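Local coordinates for protein glycoside hydrolase family 31 (Trueperella pyogenes, PDB 5I0F) that degrades cycloalternan, probably hydrolysing the glucan through a covalent glycosyl-enzyme intermediate, in a glycoside hydrolase family 31 catalytic barrel, at residues L678-T683 and T688-Y693; A344-V347 and P353-G356; G271-V276 and A653-H658; P437-S440 and G444-W447; M314-N319 and T605-A610. All coordinates share one frame; numbering follows the deposited sequence.

Contact 1 (L678-T683 and T688-Y693)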
# COMPACT_ATOMS: atom_id res chain seq x y z
N LEU A 678 21.58 15.56 -7.70
CA LEU A 678 21.89 14.37 -6.93
C LEU A 678 21.64 14.68 -5.45
O LEU A 678 22.25 15.61 -4.91
CB LEU A 678 23.36 13.95 -7.15
CG LEU A 678 23.86 12.71 -6.40
CD1 LEU A 678 22.89 11.56 -6.54
CD2 LEU A 678 25.22 12.29 -6.91
N ILE A 679 20.75 13.90 -4.81
CA ILE A 679 20.34 14.15 -3.43
C ILE A 679 20.88 13.08 -2.49
O ILE A 679 20.85 11.90 -2.83
CB ILE A 679 18.79 14.12 -3.26
CG1 ILE A 679 18.07 14.77 -4.46
CG2 ILE A 679 18.39 14.74 -1.92
CD1 ILE A 679 18.45 16.21 -4.73
N ASN A 680 21.31 13.46 -1.30
CA ASN A 680 21.80 12.50 -0.32
C ASN A 680 21.37 12.88 1.10
O ASN A 680 22.15 13.50 1.85
CB ASN A 680 23.32 12.32 -0.41
CG ASN A 680 23.82 11.16 0.42
OD1 ASN A 680 23.02 10.36 0.94
ND2 ASN A 680 25.14 11.05 0.57
N PRO A 681 20.12 12.51 1.47
CA PRO A 681 19.58 12.81 2.80
C PRO A 681 20.48 12.37 3.95
O PRO A 681 21.13 11.32 3.87
CB PRO A 681 18.27 12.00 2.82
CG PRO A 681 17.85 11.93 1.39
CD PRO A 681 19.14 11.74 0.65
N VAL A 682 20.49 13.16 5.03
CA VAL A 682 21.30 12.87 6.21
C VAL A 682 20.41 12.08 7.16
O VAL A 682 19.45 12.62 7.70
CB VAL A 682 21.79 14.17 6.87
CG1 VAL A 682 22.61 13.88 8.13
CG2 VAL A 682 22.62 14.96 5.87
N THR A 683 20.73 10.80 7.35
CA THR A 683 19.83 9.84 7.98
C THR A 683 20.32 9.27 9.30
O THR A 683 19.78 8.25 9.77
CB THR A 683 19.54 8.68 7.02
OG1 THR A 683 20.76 8.04 6.65
CG2 THR A 683 18.84 9.20 5.76
N THR A 688 27.71 15.50 11.68
CA THR A 688 28.21 16.85 11.35
C THR A 688 28.83 16.92 9.95
O THR A 688 28.98 18.01 9.40
CB THR A 688 29.28 17.31 12.35
OG1 THR A 688 30.34 16.35 12.35
CG2 THR A 688 28.68 17.41 13.75
N THR A 689 29.23 15.76 9.39
CA THR A 689 29.61 15.67 7.98
C THR A 689 28.87 14.49 7.33
O THR A 689 28.34 13.63 8.03
CB THR A 689 31.14 15.51 7.76
OG1 THR A 689 31.56 14.19 8.11
CG2 THR A 689 31.94 16.52 8.59
N TRP A 690 28.85 14.47 6.01
CA TRP A 690 28.14 13.43 5.26
C TRP A 690 28.87 13.23 3.94
O TRP A 690 29.27 14.19 3.29
CB TRP A 690 26.69 13.85 5.00
CG TRP A 690 25.70 12.70 4.76
CD1 TRP A 690 25.03 12.42 3.61
CD2 TRP A 690 25.29 11.72 5.71
NE1 TRP A 690 24.21 11.34 3.78
CE2 TRP A 690 24.35 10.88 5.07
CE3 TRP A 690 25.60 11.48 7.05
CZ2 TRP A 690 23.73 9.81 5.72
CZ3 TRP A 690 24.98 10.41 7.71
CH2 TRP A 690 24.06 9.58 7.03
N THR A 691 29.00 11.97 3.54
CA THR A 691 29.72 11.60 2.35
C THR A 691 28.78 11.14 1.23
O THR A 691 27.88 10.35 1.46
CB THR A 691 30.77 10.53 2.71
OG1 THR A 691 31.75 11.14 3.58
CG2 THR A 691 31.46 10.02 1.47
N THR A 692 29.04 11.62 0.02
CA THR A 692 28.26 11.31 -1.16
C THR A 692 29.18 10.75 -2.26
O THR A 692 30.26 11.29 -2.48
CB THR A 692 27.56 12.61 -1.63
OG1 THR A 692 26.71 13.06 -0.58
CG2 THR A 692 26.74 12.42 -2.88
N TYR A 693 28.76 9.67 -2.92
CA TYR A 693 29.45 9.23 -4.14
C TYR A 693 28.96 10.04 -5.33
O TYR A 693 27.74 10.06 -5.62
CB TYR A 693 29.30 7.71 -4.41
CG TYR A 693 30.01 7.32 -5.70
CD1 TYR A 693 31.41 7.32 -5.78
CD2 TYR A 693 29.29 7.05 -6.87
CE1 TYR A 693 32.07 7.03 -6.97
CE2 TYR A 693 29.94 6.73 -8.05
CZ TYR A 693 31.33 6.73 -8.10
OH TYR A 693 31.95 6.45 -9.28
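N680 and W690 cross at about a right angle, and between them they bury the largest areas of the contact. The amide of N680 is turned 52° from the indole plane, with its oxygen lying at the edge of the ring, close to the ring plane; W690 NE1 donates to N680 OD1 in a weak bond of 3.2 Å. The nitrogen of the same amide turns to T692, which approaches N680 from the opposite direction. Here N680 ND2 gives an almost straight hydrogen bond to T692 OG1 (2.8 Å, 173° at the hydrogen), with the hydroxyl lying in the amide plane. The strong bond at the nitrogen, helped by the weak one at the oxygen, would hold the amide in this rotation. With CG anti to the backbone N (chi1 -170°), the N680 side chain reaches across to the second segment. The contact joins two sheets of the C-terminal beta domain: strand 677-679 belongs to a six-stranded antiparallel sheet, whereas strand 689-694 pairs with strand 712-717, where T691 OG1 bonds T715. Farther along the indole, V682 slides past W690 in the reverse sense, its CA over one face and 4.0 Å from the centroid of the six-membered ring, a CH-pi contact, while V682 CG2 comes to 4.0 Å from W690 CG. T683 crosses the far end of the indole at about a right angle, its OG1 3.6 Å from W690 CZ2. At the other end of the contact, L678 CD2 touches the backbone at Y693 O, 3.6 Å away.

Contact 2 (A344-V347 and P353-G356)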
# COMPACT_ATOMS: atom_id res chain seq x y z
N ALA A 344 -23.86 18.95 9.55
CA ALA A 344 -24.75 19.45 8.50
C ALA A 344 -26.14 18.89 8.72
O ALA A 344 -26.29 17.76 9.19
CB ALA A 344 -24.23 19.07 7.11
N ARG A 345 -27.15 19.69 8.42
CA ARG A 345 -28.56 19.29 8.51
C ARG A 345 -29.17 19.16 7.12
O ARG A 345 -28.83 19.91 6.21
CB ARG A 345 -29.34 20.29 9.37
CG ARG A 345 -28.79 20.42 10.79
CD ARG A 345 -29.66 21.24 11.70
NE ARG A 345 -30.92 20.56 12.00
CZ ARG A 345 -32.01 21.14 12.50
NH1 ARG A 345 -33.10 20.40 12.72
NH2 ARG A 345 -32.06 22.45 12.78
N TYR A 346 -30.11 18.24 6.99
CA TYR A 346 -30.68 17.88 5.70
C TYR A 346 -31.93 17.01 5.90
O TYR A 346 -32.12 16.41 6.96
CB TYR A 346 -29.65 17.09 4.86
CG TYR A 346 -29.04 15.95 5.64
CD1 TYR A 346 -27.89 16.14 6.42
CD2 TYR A 346 -29.63 14.68 5.63
CE1 TYR A 346 -27.35 15.10 7.17
CE2 TYR A 346 -29.09 13.64 6.37
CZ TYR A 346 -27.94 13.85 7.14
OH TYR A 346 -27.41 12.83 7.87
N VAL A 347 -32.73 16.94 4.85
CA VAL A 347 -33.86 16.04 4.78
C VAL A 347 -33.33 14.64 4.39
O VAL A 347 -32.48 14.55 3.50
CB VAL A 347 -34.87 16.62 3.76
CG1 VAL A 347 -35.90 15.60 3.32
CG2 VAL A 347 -35.51 17.88 4.33
N PRO A 353 -28.17 10.09 -3.98
CA PRO A 353 -27.13 11.14 -3.89
C PRO A 353 -27.69 12.50 -3.47
O PRO A 353 -28.77 12.86 -3.92
CB PRO A 353 -26.58 11.24 -5.32
CG PRO A 353 -26.90 9.94 -5.96
CD PRO A 353 -28.18 9.46 -5.32
N HIS A 354 -26.96 13.23 -2.62
CA HIS A 354 -27.30 14.61 -2.26
C HIS A 354 -26.72 15.64 -3.22
O HIS A 354 -25.73 15.37 -3.89
CB HIS A 354 -26.80 14.94 -0.85
CG HIS A 354 -27.58 14.29 0.23
ND1 HIS A 354 -28.83 14.73 0.62
CD2 HIS A 354 -27.32 13.20 0.99
CE1 HIS A 354 -29.29 13.96 1.58
NE2 HIS A 354 -28.40 13.01 1.81
N ARG A 355 -27.33 16.82 -3.26
CA ARG A 355 -26.75 18.02 -3.87
C ARG A 355 -26.46 19.06 -2.81
O ARG A 355 -27.03 19.03 -1.72
CB ARG A 355 -27.71 18.63 -4.91
CG ARG A 355 -28.06 17.73 -6.09
CD ARG A 355 -26.86 17.10 -6.79
NE ARG A 355 -25.81 18.06 -7.17
CZ ARG A 355 -24.76 17.77 -7.95
NH1 ARG A 355 -24.59 16.56 -8.47
NH2 ARG A 355 -23.88 18.72 -8.25
N GLY A 356 -25.56 19.99 -3.15
CA GLY A 356 -25.15 21.07 -2.26
C GLY A 356 -26.27 21.79 -1.54
O GLY A 356 -26.22 21.96 -0.33
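H354 meets both Y346 and V347 through a single carbon of its imidazole, CE1. The carbonyl of V347 lies at the edge of the imidazole, in its plane, with V347 O 3.8 Å from H354 CE1. Y346 presents CD2 to the same carbon at 4.1 Å. The two side chains cross at about a right angle; their ring planes are inclined by 64° and their centroids stand 5.5 Å apart, an oblique aromatic pair. Y346 reaches this place because its CG sits between the backbone N and the carbonyl carbon (chi1 50°), which raises the phenol from the extended chain. In the next shell, both nitrogens of H354 are engaged by carboxylates: ND1 bonds D358 OD2 and NE2 bonds E401 OE2. Such a pair would hold the imidazole in one orientation and would probably favour its cationic form, although a calcium ion about 5 Å from the side chain would probably work against the positive charge. The contact draws together two irregular pieces of one long excursion between strand 326-329 and helix 370-379 of the barrel domain. E401 ties it to helix 400-412, and R355 forms salt bridges with E457 and D458 at the end of helix 453-457.

Contact 3 (G271-V276 and A653-H658)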
# COMPACT_ATOMS: atom_id res chain seq x y z
N GLY A 271 17.48 -3.80 -22.95
CA GLY A 271 18.03 -2.56 -23.49
C GLY A 271 18.67 -1.78 -22.38
O GLY A 271 19.30 -2.36 -21.51
N SER A 272 18.53 -0.46 -22.40
CA SER A 272 18.94 0.39 -21.27
C SER A 272 17.94 0.19 -20.12
O SER A 272 16.82 -0.30 -20.35
CB SER A 272 18.95 1.85 -21.71
OG SER A 272 17.61 2.29 -21.91
N PRO A 273 18.30 0.58 -18.89
CA PRO A 273 17.29 0.52 -17.81
C PRO A 273 15.98 1.28 -18.14
O PRO A 273 14.88 0.79 -17.86
CB PRO A 273 18.02 1.16 -16.63
CG PRO A 273 19.47 0.84 -16.88
CD PRO A 273 19.63 0.98 -18.37
N THR A 274 16.12 2.42 -18.81
CA THR A 274 14.98 3.22 -19.24
C THR A 274 14.10 2.49 -20.26
O THR A 274 12.86 2.53 -20.15
CB THR A 274 15.46 4.59 -19.74
OG1 THR A 274 16.05 5.30 -18.64
CG2 THR A 274 14.31 5.41 -20.28
N ASP A 275 14.72 1.80 -21.22
CA ASP A 275 14.00 0.96 -22.19
C ASP A 275 13.10 -0.06 -21.47
O ASP A 275 11.95 -0.29 -21.85
CB ASP A 275 14.96 0.18 -23.12
CG ASP A 275 15.74 1.07 -24.10
OD1 ASP A 275 15.27 2.17 -24.45
OD2 ASP A 275 16.84 0.66 -24.53
N VAL A 276 13.65 -0.69 -20.44
CA VAL A 276 12.93 -1.73 -19.70
C VAL A 276 11.72 -1.17 -18.97
O VAL A 276 10.59 -1.70 -19.09
CB VAL A 276 13.86 -2.47 -18.72
CG1 VAL A 276 13.07 -3.43 -17.82
CG2 VAL A 276 14.93 -3.22 -19.49
N ALA A 653 16.45 6.21 -8.97
CA ALA A 653 17.63 5.42 -8.63
C ALA A 653 18.80 5.76 -9.56
O ALA A 653 18.61 6.12 -10.73
CB ALA A 653 17.32 3.96 -8.68
N MET A 654 20.00 5.62 -9.04
CA MET A 654 21.22 6.01 -9.77
C MET A 654 21.44 5.20 -11.05
O MET A 654 22.06 5.69 -12.00
CB MET A 654 22.42 5.84 -8.87
CG MET A 654 22.33 6.60 -7.58
SD MET A 654 22.82 8.31 -7.81
CE MET A 654 24.58 8.00 -7.69
N PHE A 655 20.96 3.96 -11.07
CA PHE A 655 21.19 3.07 -12.20
C PHE A 655 20.53 3.54 -13.49
O PHE A 655 20.94 3.09 -14.55
CB PHE A 655 20.85 1.60 -11.88
CG PHE A 655 19.37 1.30 -11.78
CD1 PHE A 655 18.62 1.06 -12.92
CD2 PHE A 655 18.76 1.19 -10.55
CE1 PHE A 655 17.27 0.75 -12.83
CE2 PHE A 655 17.40 0.89 -10.45
CZ PHE A 655 16.66 0.66 -11.59
N TYR A 656 19.52 4.42 -13.43
CA TYR A 656 18.88 4.88 -14.67
C TYR A 656 19.84 5.68 -15.56
O TYR A 656 19.82 5.52 -16.77
CB TYR A 656 17.57 5.68 -14.40
CG TYR A 656 16.46 4.74 -14.02
CD1 TYR A 656 15.83 3.96 -14.98
CD2 TYR A 656 16.10 4.57 -12.69
CE1 TYR A 656 14.83 3.05 -14.62
CE2 TYR A 656 15.10 3.66 -12.31
CZ TYR A 656 14.48 2.90 -13.28
OH TYR A 656 13.51 2.00 -12.91
N ASP A 657 20.67 6.52 -14.95
CA ASP A 657 21.59 7.37 -15.69
C ASP A 657 23.05 6.95 -15.53
O ASP A 657 23.88 7.43 -16.30
CB ASP A 657 21.43 8.84 -15.24
CG ASP A 657 20.00 9.37 -15.37
OD1 ASP A 657 19.35 9.08 -16.40
OD2 ASP A 657 19.52 10.09 -14.45
N HIS A 658 23.38 6.09 -14.55
CA HIS A 658 24.78 5.74 -14.24
C HIS A 658 25.01 4.24 -14.02
O HIS A 658 25.90 3.86 -13.27
CB HIS A 658 25.26 6.53 -13.00
CG HIS A 658 25.04 8.00 -13.11
ND1 HIS A 658 23.99 8.65 -12.49
CD2 HIS A 658 25.69 8.95 -13.82
CE1 HIS A 658 24.03 9.94 -12.79
NE2 HIS A 658 25.05 10.14 -13.60
O HOH W 1 18.59 4.23 -18.89
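P273 supplies most of the apolar contact, wedged against F655 and Y656. It slides past F655 in the opposite direction and meets that ring at its edge, P273 CB lying in the ring plane 3.8 Å from F655 CD1. The same CB is 3.9 Å from Y656 CD1, and the two aromatic side chains lean on each other, F655 CE1 standing over the rim of the Y656 face. With CG between its backbone N and carbonyl carbon (chi1 73°), F655 swings its ring toward the proline. T274 OG1 adds a touch at the edge of Y656, 3.9 Å from CD1. The polar link is made by water: one molecule accepts from T274 N (3.1 Å) and donates to Y656 O (2.8 Å), joining the start of helix 273-284 to the backbone at Y656. Locally, S272 and D275 form a capping box, in which D275 N donates to S272 OG (3.0 Å) and S272 N to D275 OD2 (2.9 Å), met from above the carboxylate plane. The helix thus begins, straight after strand 263-271, against the short, weakly bonded helical turn 655-658, with P273 also touching A225 of strand 225-230, and F655 touching strand 212-219.

Contact 4 (P437-S440 and G444-W447)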
# COMPACT_ATOMS: atom_id res chain seq x y z
N PRO A 437 -17.70 -1.54 -1.54
CA PRO A 437 -18.31 -1.30 -2.85
C PRO A 437 -17.53 -2.00 -3.95
O PRO A 437 -16.28 -2.15 -3.86
CB PRO A 437 -18.23 0.23 -3.02
CG PRO A 437 -17.08 0.65 -2.15
CD PRO A 437 -17.07 -0.33 -1.00
N ASP A 438 -18.27 -2.44 -4.96
CA ASP A 438 -17.69 -3.12 -6.11
C ASP A 438 -17.35 -2.04 -7.12
O ASP A 438 -18.22 -1.47 -7.75
CB ASP A 438 -18.67 -4.14 -6.70
CG ASP A 438 -18.02 -5.06 -7.71
OD1 ASP A 438 -17.07 -4.60 -8.36
OD2 ASP A 438 -18.44 -6.23 -7.87
N LEU A 439 -16.05 -1.77 -7.25
CA LEU A 439 -15.56 -0.74 -8.13
C LEU A 439 -14.95 -1.35 -9.39
O LEU A 439 -14.18 -0.68 -10.09
CB LEU A 439 -14.55 0.14 -7.36
CG LEU A 439 -15.07 0.74 -6.03
CD1 LEU A 439 -13.96 1.50 -5.31
CD2 LEU A 439 -16.26 1.66 -6.26
N SER A 440 -15.30 -2.61 -9.68
CA SER A 440 -14.71 -3.35 -10.81
C SER A 440 -15.34 -3.03 -12.17
O SER A 440 -14.76 -3.39 -13.19
CB SER A 440 -14.74 -4.86 -10.53
OG SER A 440 -16.04 -5.45 -10.66
N GLY A 444 -20.54 0.34 -11.17
CA GLY A 444 -20.23 0.32 -9.73
C GLY A 444 -19.41 1.53 -9.25
O GLY A 444 -19.68 2.08 -8.19
N ARG A 445 -18.42 1.93 -10.04
CA ARG A 445 -17.61 3.11 -9.76
C ARG A 445 -18.48 4.38 -9.77
O ARG A 445 -18.35 5.25 -8.89
CB ARG A 445 -16.46 3.24 -10.75
CG ARG A 445 -15.41 2.15 -10.60
CD ARG A 445 -14.16 2.41 -11.43
NE ARG A 445 -14.38 2.32 -12.88
CZ ARG A 445 -14.27 1.22 -13.62
NH1 ARG A 445 -14.48 1.30 -14.91
NH2 ARG A 445 -13.97 0.04 -13.10
N GLN A 446 -19.37 4.46 -10.76
CA GLN A 446 -20.27 5.61 -10.85
C GLN A 446 -21.25 5.70 -9.69
O GLN A 446 -21.47 6.81 -9.17
CB GLN A 446 -20.96 5.69 -12.22
CG GLN A 446 -19.94 6.23 -13.22
CD GLN A 446 -20.45 6.45 -14.61
OE1 GLN A 446 -21.65 6.34 -14.88
NE2 GLN A 446 -19.53 6.78 -15.52
N TRP A 447 -21.80 4.56 -9.26
CA TRP A 447 -22.73 4.53 -8.14
C TRP A 447 -22.07 5.07 -6.88
O TRP A 447 -22.63 5.92 -6.19
CB TRP A 447 -23.30 3.12 -7.90
CG TRP A 447 -24.51 3.17 -7.03
CD1 TRP A 447 -25.81 3.17 -7.44
CD2 TRP A 447 -24.53 3.29 -5.61
NE1 TRP A 447 -26.65 3.27 -6.35
CE2 TRP A 447 -25.89 3.35 -5.22
CE3 TRP A 447 -23.53 3.34 -4.62
CZ2 TRP A 447 -26.27 3.45 -3.89
CZ3 TRP A 447 -23.92 3.47 -3.31
CH2 TRP A 447 -25.28 3.53 -2.95
O HOH W 2 -12.17 -1.47 -14.32
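L439 and R445 carry the tight part of this contact, together with the bare backbone of G444. D438 O comes to 3.3 Å from G444 CA in a CA-H...O contact, an approach possible because glycine has no side chain on that side. Beside it, L439 CB packs 3.9 Å from R445 CG, and L439 CD2 rests 3.9 Å from G444 O. The arginine then runs over the carbonyl of L439 and, bent at its third torsion (chi3 -68°), turns back so that R445 NH2 donates to L439 O at 3.1 Å. The oxygen lies close to the guanidinium plane, whereas the donor is tilted 33° out of the carbonyl plane. The side of S440 is looser. Its backbone oxygen is linked to R445 NH2 through a water whose bonds are both weak, and the residue is partly exposed. What shapes this end is an Asx turn: D438 OD1 accepts from S440 N, nearly along the C-O axis (3.0 Å), and also from S440 OG, through its syn lone pair (2.7 Å). D438 OD2 in turn accepts from E480 N. The whole arrangement is a loop folding back on the start of helix 442-450 in the barrel domain, with L439 also lying on Y492 and Y496 of helix 485-506. Chemically, the guanidinium is shared between a loop carbonyl and the carboxylate of E442, which pairs with R445 NH1. That second partner probably offsets the nearby charge of R498, and lets a buried arginine join loop and helix.

Contact 5 (M314-N319 and T605-A610)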
# COMPACT_ATOMS: atom_id res chain seq x y z
N MET A 314 -4.01 27.30 8.61
CA MET A 314 -3.75 28.03 7.37
C MET A 314 -3.33 29.48 7.67
O MET A 314 -2.40 29.99 7.06
CB MET A 314 -4.96 27.99 6.44
CG MET A 314 -5.41 26.59 6.02
SD MET A 314 -4.13 25.67 5.15
CE MET A 314 -3.38 24.76 6.49
N ASP A 315 -3.98 30.12 8.64
CA ASP A 315 -3.58 31.48 9.05
C ASP A 315 -2.15 31.45 9.65
O ASP A 315 -1.36 32.36 9.40
CB ASP A 315 -4.56 32.11 10.05
CG ASP A 315 -5.94 32.38 9.47
OD1 ASP A 315 -6.13 32.35 8.21
OD2 ASP A 315 -6.86 32.64 10.28
N ARG A 316 -1.82 30.41 10.39
CA ARG A 316 -0.47 30.31 10.97
C ARG A 316 0.60 30.15 9.89
O ARG A 316 1.62 30.83 9.93
CB ARG A 316 -0.39 29.23 12.03
CG ARG A 316 0.91 29.21 12.83
CD ARG A 316 1.04 30.38 13.77
NE ARG A 316 2.28 30.32 14.55
CZ ARG A 316 2.44 29.68 15.72
NH1 ARG A 316 3.63 29.71 16.31
NH2 ARG A 316 1.44 29.03 16.30
N HIS A 317 0.35 29.28 8.91
CA HIS A 317 1.24 29.18 7.74
C HIS A 317 1.50 30.57 7.12
O HIS A 317 2.64 30.96 6.87
CB HIS A 317 0.68 28.22 6.70
CG HIS A 317 1.09 26.81 6.93
ND1 HIS A 317 2.36 26.36 6.63
CD2 HIS A 317 0.43 25.75 7.47
CE1 HIS A 317 2.46 25.09 6.97
NE2 HIS A 317 1.30 24.69 7.46
N ARG A 318 0.44 31.31 6.89
CA ARG A 318 0.56 32.63 6.28
C ARG A 318 1.34 33.58 7.19
O ARG A 318 2.26 34.28 6.73
CB ARG A 318 -0.85 33.18 5.99
CG ARG A 318 -0.90 34.62 5.51
CD ARG A 318 -2.23 35.26 5.88
NE ARG A 318 -3.13 35.35 4.74
CZ ARG A 318 -4.47 35.46 4.80
NH1 ARG A 318 -5.14 35.45 5.96
NH2 ARG A 318 -5.14 35.57 3.67
N ASN A 319 0.99 33.61 8.47
CA ASN A 319 1.68 34.53 9.40
C ASN A 319 3.13 34.16 9.62
O ASN A 319 3.95 35.04 9.85
CB ASN A 319 0.95 34.59 10.73
CG ASN A 319 -0.37 35.31 10.61
OD1 ASN A 319 -0.53 36.23 9.81
ND2 ASN A 319 -1.33 34.89 11.40
N THR A 605 3.16 20.09 12.49
CA THR A 605 3.43 21.46 12.05
C THR A 605 4.79 21.92 12.60
O THR A 605 5.20 21.47 13.65
CB THR A 605 2.38 22.43 12.57
OG1 THR A 605 2.31 22.33 14.00
CG2 THR A 605 1.01 22.12 11.94
N PRO A 606 5.46 22.84 11.90
CA PRO A 606 6.76 23.29 12.39
C PRO A 606 6.70 23.91 13.78
O PRO A 606 7.59 23.66 14.61
CB PRO A 606 7.18 24.31 11.33
CG PRO A 606 6.54 23.83 10.07
CD PRO A 606 5.21 23.28 10.51
N TRP A 607 5.62 24.65 14.03
CA TRP A 607 5.39 25.31 15.33
C TRP A 607 5.07 24.35 16.47
O TRP A 607 5.59 24.53 17.58
CB TRP A 607 4.31 26.44 15.24
CG TRP A 607 3.16 26.16 14.33
CD1 TRP A 607 1.95 25.64 14.67
CD2 TRP A 607 3.13 26.34 12.92
NE1 TRP A 607 1.17 25.50 13.56
CE2 TRP A 607 1.87 25.93 12.47
CE3 TRP A 607 4.04 26.85 11.99
CZ2 TRP A 607 1.50 25.98 11.13
CZ3 TRP A 607 3.69 26.90 10.67
CH2 TRP A 607 2.42 26.49 10.25
N ASN A 608 4.22 23.34 16.24
CA ASN A 608 3.96 22.36 17.31
C ASN A 608 5.21 21.54 17.65
O ASN A 608 5.55 21.35 18.83
CB ASN A 608 2.81 21.42 16.99
CG ASN A 608 2.42 20.58 18.19
OD1 ASN A 608 2.17 21.12 19.28
ND2 ASN A 608 2.42 19.26 18.03
N VAL A 609 5.94 21.12 16.62
CA VAL A 609 7.16 20.35 16.84
C VAL A 609 8.18 21.22 17.60
O VAL A 609 8.80 20.74 18.56
CB VAL A 609 7.74 19.72 15.55
CG1 VAL A 609 8.98 18.92 15.84
CG2 VAL A 609 6.69 18.80 14.88
N ALA A 610 8.32 22.48 17.19
CA ALA A 610 9.22 23.42 17.88
C ALA A 610 8.82 23.56 19.34
O ALA A 610 9.69 23.52 20.23
CB ALA A 610 9.22 24.78 17.20
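R316 is extended at its first torsion, and this position of CG, anti to the backbone N, sets it above the centre of the six-membered ring of W607; the bend at the second (chi2 71°) then brings the guanidinium down on the indole. R316 CG makes a CH-pi contact 3.6 Å from the centroid, with R316 CG to W607 CE2 at 3.4 Å. Beyond it the guanidinium stacks flat on W607, the planes 22° apart, and R316 CZ stands 4.3 Å from the centroid of the five-membered ring, an off-centre cation-pi contact. The two side chains slide past each other in opposite directions. H317 meets the same indole in another way. It crosses at about a right angle and receives the edge of W607 on its face, a T-shaped pair with planes at 75° and W607 CH2 over the imidazole centre, 3.5 Å from H317 CD2. T605 CB covers the indole face opposite R316. T605 also N-caps helix 606-613, its OG1 accepting from N608 N at 3.1 Å. These helices follow strands 297-300 and 587-590, the first and last strands, whose pairing closes the eight-stranded barrel. Polar ends are held by outside partners: R316 NE by E320, W607 NE1 by Q313, H317 ND1 by the carbonyl of I322 and NE2 by Y590. Since a carbonyl can only accept, ND1 should carry a proton. The indole is thus held on two faces and an edge, while the E320 carboxylate probably tempers the charge that R316 brings to its pi surface.

In the fold
Contact 3 spans the longest stretch of chain: its segments 271-276 and 653-658 enclose contact 5, which in turn encloses contacts 2 and 4, in that order; contact 1 follows last. Contacts 2, 4 and 5 all belong to the TIM-barrel domain. Contacts 2 and 4 have centres 22 Å apart on the same side of the chain's centre, whereas the centre of contact 5 lies 34 Å and 39 Å from theirs, between the helices that follow the first and last barrel strands. Contacts 1 and 3, also 22 Å apart between centres, touch through L678 and M654. Contact 1 joins two C-terminal sheets, and contact 3 sets the C-terminal region against the start of helix 273-284, ahead of the barrel.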